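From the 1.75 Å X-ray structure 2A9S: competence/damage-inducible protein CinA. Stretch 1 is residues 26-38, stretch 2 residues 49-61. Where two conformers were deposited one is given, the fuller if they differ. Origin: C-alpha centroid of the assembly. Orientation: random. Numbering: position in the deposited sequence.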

# COMPACT_ATOMS: atom_id res chain seq x y z
N LEU A 26 2.18 -7.96 18.83
CA LEU A 26 2.50 -8.49 17.50
C LEU A 26 2.31 -7.44 16.40
O LEU A 26 1.41 -6.58 16.49
CB LEU A 26 1.63 -9.71 17.19
CG LEU A 26 1.66 -10.84 18.23
CD1 LEU A 26 0.53 -11.82 17.95
CD2 LEU A 26 3.04 -11.52 18.35
N MET A 27 3.11 -7.56 15.35
CA MET A 27 3.03 -6.64 14.23
C MET A 27 2.93 -7.41 12.93
O MET A 27 3.31 -8.60 12.86
CB MET A 27 4.23 -5.68 14.18
CG MET A 27 4.33 -4.74 15.41
SD MET A 27 5.60 -3.46 15.22
CE MET A 27 4.61 -2.26 14.33
N VAL A 28 2.41 -6.72 11.91
CA VAL A 28 2.15 -7.33 10.61
C VAL A 28 2.81 -6.52 9.50
O VAL A 28 2.94 -5.28 9.60
CB VAL A 28 0.62 -7.44 10.34
CG1 VAL A 28 -0.06 -6.08 10.40
CG2 VAL A 28 0.35 -8.15 8.99
N SER A 29 3.21 -7.20 8.44
CA SER A 29 3.60 -6.52 7.22
C SER A 29 2.83 -7.13 6.07
O SER A 29 2.38 -8.27 6.16
CB SER A 29 5.10 -6.62 6.97
OG SER A 29 5.52 -7.95 6.78
N THR A 30 2.66 -6.36 5.01
CA THR A 30 1.83 -6.81 3.91
C THR A 30 2.65 -6.71 2.65
O THR A 30 3.48 -5.80 2.52
CB THR A 30 0.54 -5.93 3.78
OG1 THR A 30 0.90 -4.58 3.48
CG2 THR A 30 -0.22 -5.89 5.14
N ALA A 31 2.38 -7.60 1.70
CA ALA A 31 3.03 -7.58 0.41
C ALA A 31 1.93 -7.75 -0.62
O ALA A 31 1.31 -8.80 -0.65
CB ALA A 31 4.01 -8.72 0.30
N GLU A 32 1.71 -6.76 -1.48
CA GLU A 32 0.49 -6.75 -2.26
C GLU A 32 0.76 -6.56 -3.74
O GLU A 32 1.44 -5.62 -4.15
CB GLU A 32 -0.44 -5.62 -1.78
CG GLU A 32 -0.71 -5.67 -0.27
CD GLU A 32 -1.70 -4.67 0.17
OE1 GLU A 32 -2.76 -4.58 -0.50
OE2 GLU A 32 -1.42 -4.01 1.20
N SER A 33 0.20 -7.44 -4.54
CA SER A 33 0.25 -7.24 -5.96
C SER A 33 -1.16 -6.71 -6.35
O SER A 33 -1.40 -5.46 -6.39
CB SER A 33 0.72 -8.55 -6.60
OG SER A 33 1.04 -8.42 -7.99
N CYS A 34 -2.10 -7.64 -6.51
CA CYS A 34 -3.41 -7.35 -7.08
C CYS A 34 -4.30 -6.40 -6.27
O CYS A 34 -5.10 -5.70 -6.88
CB CYS A 34 -4.17 -8.65 -7.36
SG CYS A 34 -4.37 -9.68 -5.91
N THR A 35 -4.14 -6.35 -4.93
CA THR A 35 -4.96 -5.44 -4.07
C THR A 35 -4.39 -4.03 -4.01
O THR A 35 -5.03 -3.11 -3.49
CB THR A 35 -5.06 -5.95 -2.61
OG1 THR A 35 -3.75 -6.30 -2.13
CG2 THR A 35 -6.01 -7.17 -2.51
N GLY A 36 -3.18 -3.86 -4.52
CA GLY A 36 -2.59 -2.52 -4.74
C GLY A 36 -2.42 -1.61 -3.51
O GLY A 36 -2.29 -0.38 -3.66
N GLY A 37 -2.40 -2.19 -2.31
CA GLY A 37 -2.27 -1.41 -1.08
C GLY A 37 -3.52 -1.43 -0.20
O GLY A 37 -3.47 -0.91 0.92
N LEU A 38 -4.63 -1.98 -0.71
CA LEU A 38 -5.89 -1.98 0.05
C LEU A 38 -5.86 -2.86 1.29
O LEU A 38 -6.68 -2.66 2.18
CB LEU A 38 -7.08 -2.40 -0.82
CG LEU A 38 -7.36 -1.48 -2.01
CD1 LEU A 38 -8.59 -1.99 -2.82
CD2 LEU A 38 -7.57 -0.03 -1.51
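Stretch 2, residues 49-61: SSAVVDRGFVTYT

Stretch 2 runs alongside stretch 1 as a neighbouring parallel β-strand: strand 28-32 pairs with the strand that begins at Val53, the axes approaching to 4.7 Å with 6° between their N-to-C directions. A short 3-10 segment, 49-51, leads in, and a water joins the two stretches there, donating to Leu26 O and Ala51 O at 2.8 Å each. Met27 is nearest Val52 (CA to CA 4.3 Å), and its side chain, with chi1 to chi3 in m, t and p, brings Met27 CE to 3.6 Å from Ala51 O and 3.8 Å from Asp54 CA. Val28 uses both backbone polar atoms: Val28 N donates to Val52 O (2.8 Å), and Val28 O accepts from Asp54 N (2.9 Å). Val28 CG1 packs on Val52 CG1 at 3.9 Å and Val53 CG2 at 4.1 Å. Asp54, with phi/psi of -85/-62, interrupts the extended backbone; the register advances by one residue here, and Ser29 lies nearest Arg55. From Thr30 the ladder is regular: Thr30 N donates to Arg55 O (3.2 Å), Phe57 N to Thr30 O (2.8 Å), Glu32 N to Phe57 O (2.8 Å) and Thr59 N to Glu32 O (2.8 Å). Thr30 pairs with Gly56, where an ideal CB would stand 2.9 Å from Thr30 OG1, a clash that glycine avoids. Ala31 pairs with Phe57 and Glu32 with Val58, each pair 4.7 Å apart from CA to CA. Beyond the strand, Ser33 to Gly36 form a type I turn; Ser33 O meets the edge of the Tyr60 ring, 3.1 Å from Tyr60 CD1, and a water links Cys34 O (2.6 Å) with Tyr60 OH (2.9 Å). Gly37 CA ends the contact, 3.7 Å from Val58 CG2.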

# COMPACT_ATOMS: atom_id res chain seq x y z
N SER A 49 -4.08 1.29 14.90
CA SER A 49 -3.35 0.42 13.96
C SER A 49 -1.82 0.66 13.87
O SER A 49 -1.06 -0.23 13.50
CB SER A 49 -3.99 0.46 12.59
OG SER A 49 -3.95 1.75 12.03
N SER A 50 -1.37 1.86 14.24
CA SER A 50 0.05 2.20 14.25
C SER A 50 0.84 1.28 15.18
O SER A 50 2.03 1.08 14.98
CB SER A 50 0.24 3.65 14.68
OG SER A 50 -0.47 3.84 15.88
N ALA A 51 0.17 0.69 16.18
CA ALA A 51 0.85 -0.23 17.09
C ALA A 51 1.19 -1.55 16.43
O ALA A 51 2.06 -2.29 16.92
CB ALA A 51 -0.02 -0.48 18.32
N VAL A 52 0.48 -1.86 15.34
CA VAL A 52 0.46 -3.22 14.78
C VAL A 52 1.02 -3.27 13.36
O VAL A 52 1.68 -4.23 12.99
CB VAL A 52 -1.00 -3.79 14.79
CG1 VAL A 52 -1.10 -5.14 13.99
CG2 VAL A 52 -1.52 -3.95 16.22
N VAL A 53 0.74 -2.25 12.55
CA VAL A 53 1.14 -2.32 11.16
C VAL A 53 2.58 -1.80 11.01
O VAL A 53 2.86 -0.63 11.28
CB VAL A 53 0.15 -1.58 10.23
CG1 VAL A 53 0.62 -1.70 8.80
CG2 VAL A 53 -1.24 -2.15 10.35
N ASP A 54 3.48 -2.67 10.61
CA ASP A 54 4.89 -2.31 10.55
C ASP A 54 5.20 -1.62 9.23
O ASP A 54 5.57 -0.44 9.23
CB ASP A 54 5.76 -3.52 10.79
CG ASP A 54 7.26 -3.17 10.80
OD1 ASP A 54 7.64 -2.33 11.66
OD2 ASP A 54 8.00 -3.73 9.98
N ARG A 55 5.02 -2.34 8.13
CA ARG A 55 5.23 -1.73 6.81
C ARG A 55 4.51 -2.52 5.76
O ARG A 55 4.03 -3.64 6.01
CB ARG A 55 6.73 -1.63 6.47
CG ARG A 55 7.40 -3.00 6.33
CD ARG A 55 8.93 -2.89 6.31
NE ARG A 55 9.43 -2.43 7.60
CZ ARG A 55 10.68 -2.02 7.82
NH1 ARG A 55 11.60 -2.01 6.83
NH2 ARG A 55 11.00 -1.63 9.02
N GLY A 56 4.43 -1.96 4.57
CA GLY A 56 3.73 -2.59 3.47
C GLY A 56 4.52 -2.40 2.20
O GLY A 56 5.13 -1.33 2.00
N PHE A 57 4.46 -3.42 1.33
CA PHE A 57 5.13 -3.40 0.02
C PHE A 57 4.05 -3.58 -1.03
O PHE A 57 3.28 -4.54 -0.94
CB PHE A 57 6.10 -4.56 -0.09
CG PHE A 57 7.09 -4.65 1.06
CD1 PHE A 57 8.34 -4.04 0.94
CD2 PHE A 57 6.79 -5.33 2.24
CE1 PHE A 57 9.27 -4.11 1.97
CE2 PHE A 57 7.71 -5.39 3.28
CZ PHE A 57 8.94 -4.78 3.15
N VAL A 58 3.94 -2.65 -1.97
CA VAL A 58 3.03 -2.86 -3.06
C VAL A 58 3.91 -3.13 -4.26
O VAL A 58 4.58 -2.24 -4.75
CB VAL A 58 2.11 -1.64 -3.30
CG1 VAL A 58 1.21 -1.90 -4.51
CG2 VAL A 58 1.32 -1.31 -2.04
N THR A 59 3.93 -4.40 -4.69
CA THR A 59 4.89 -4.87 -5.69
C THR A 59 4.08 -5.23 -6.91
O THR A 59 3.86 -6.42 -7.21
CB THR A 59 5.69 -6.06 -5.16
OG1 THR A 59 4.78 -7.06 -4.66
CG2 THR A 59 6.61 -5.61 -4.00
N TYR A 60 3.64 -4.17 -7.58
CA TYR A 60 2.65 -4.22 -8.62
C TYR A 60 3.28 -4.82 -9.87
O TYR A 60 2.59 -5.47 -10.65
CB TYR A 60 2.04 -2.81 -8.88
CG TYR A 60 0.59 -2.90 -9.35
CD1 TYR A 60 -0.38 -3.55 -8.56
CD2 TYR A 60 0.18 -2.38 -10.60
CE1 TYR A 60 -1.73 -3.67 -8.98
CE2 TYR A 60 -1.18 -2.50 -11.03
CZ TYR A 60 -2.12 -3.15 -10.21
OH TYR A 60 -3.44 -3.28 -10.59
N THR A 61 4.59 -4.63 -10.03
CA THR A 61 5.37 -5.24 -11.13
C THR A 61 6.26 -6.42 -10.71
O THR A 61 6.61 -6.60 -9.54
CB THR A 61 6.34 -4.20 -11.74
OG1 THR A 61 7.18 -3.68 -10.70
CG2 THR A 61 5.61 -3.06 -12.41
O HOH W 1 1.73 -4.62 18.47
O HOH W 2 -5.05 -5.37 -9.46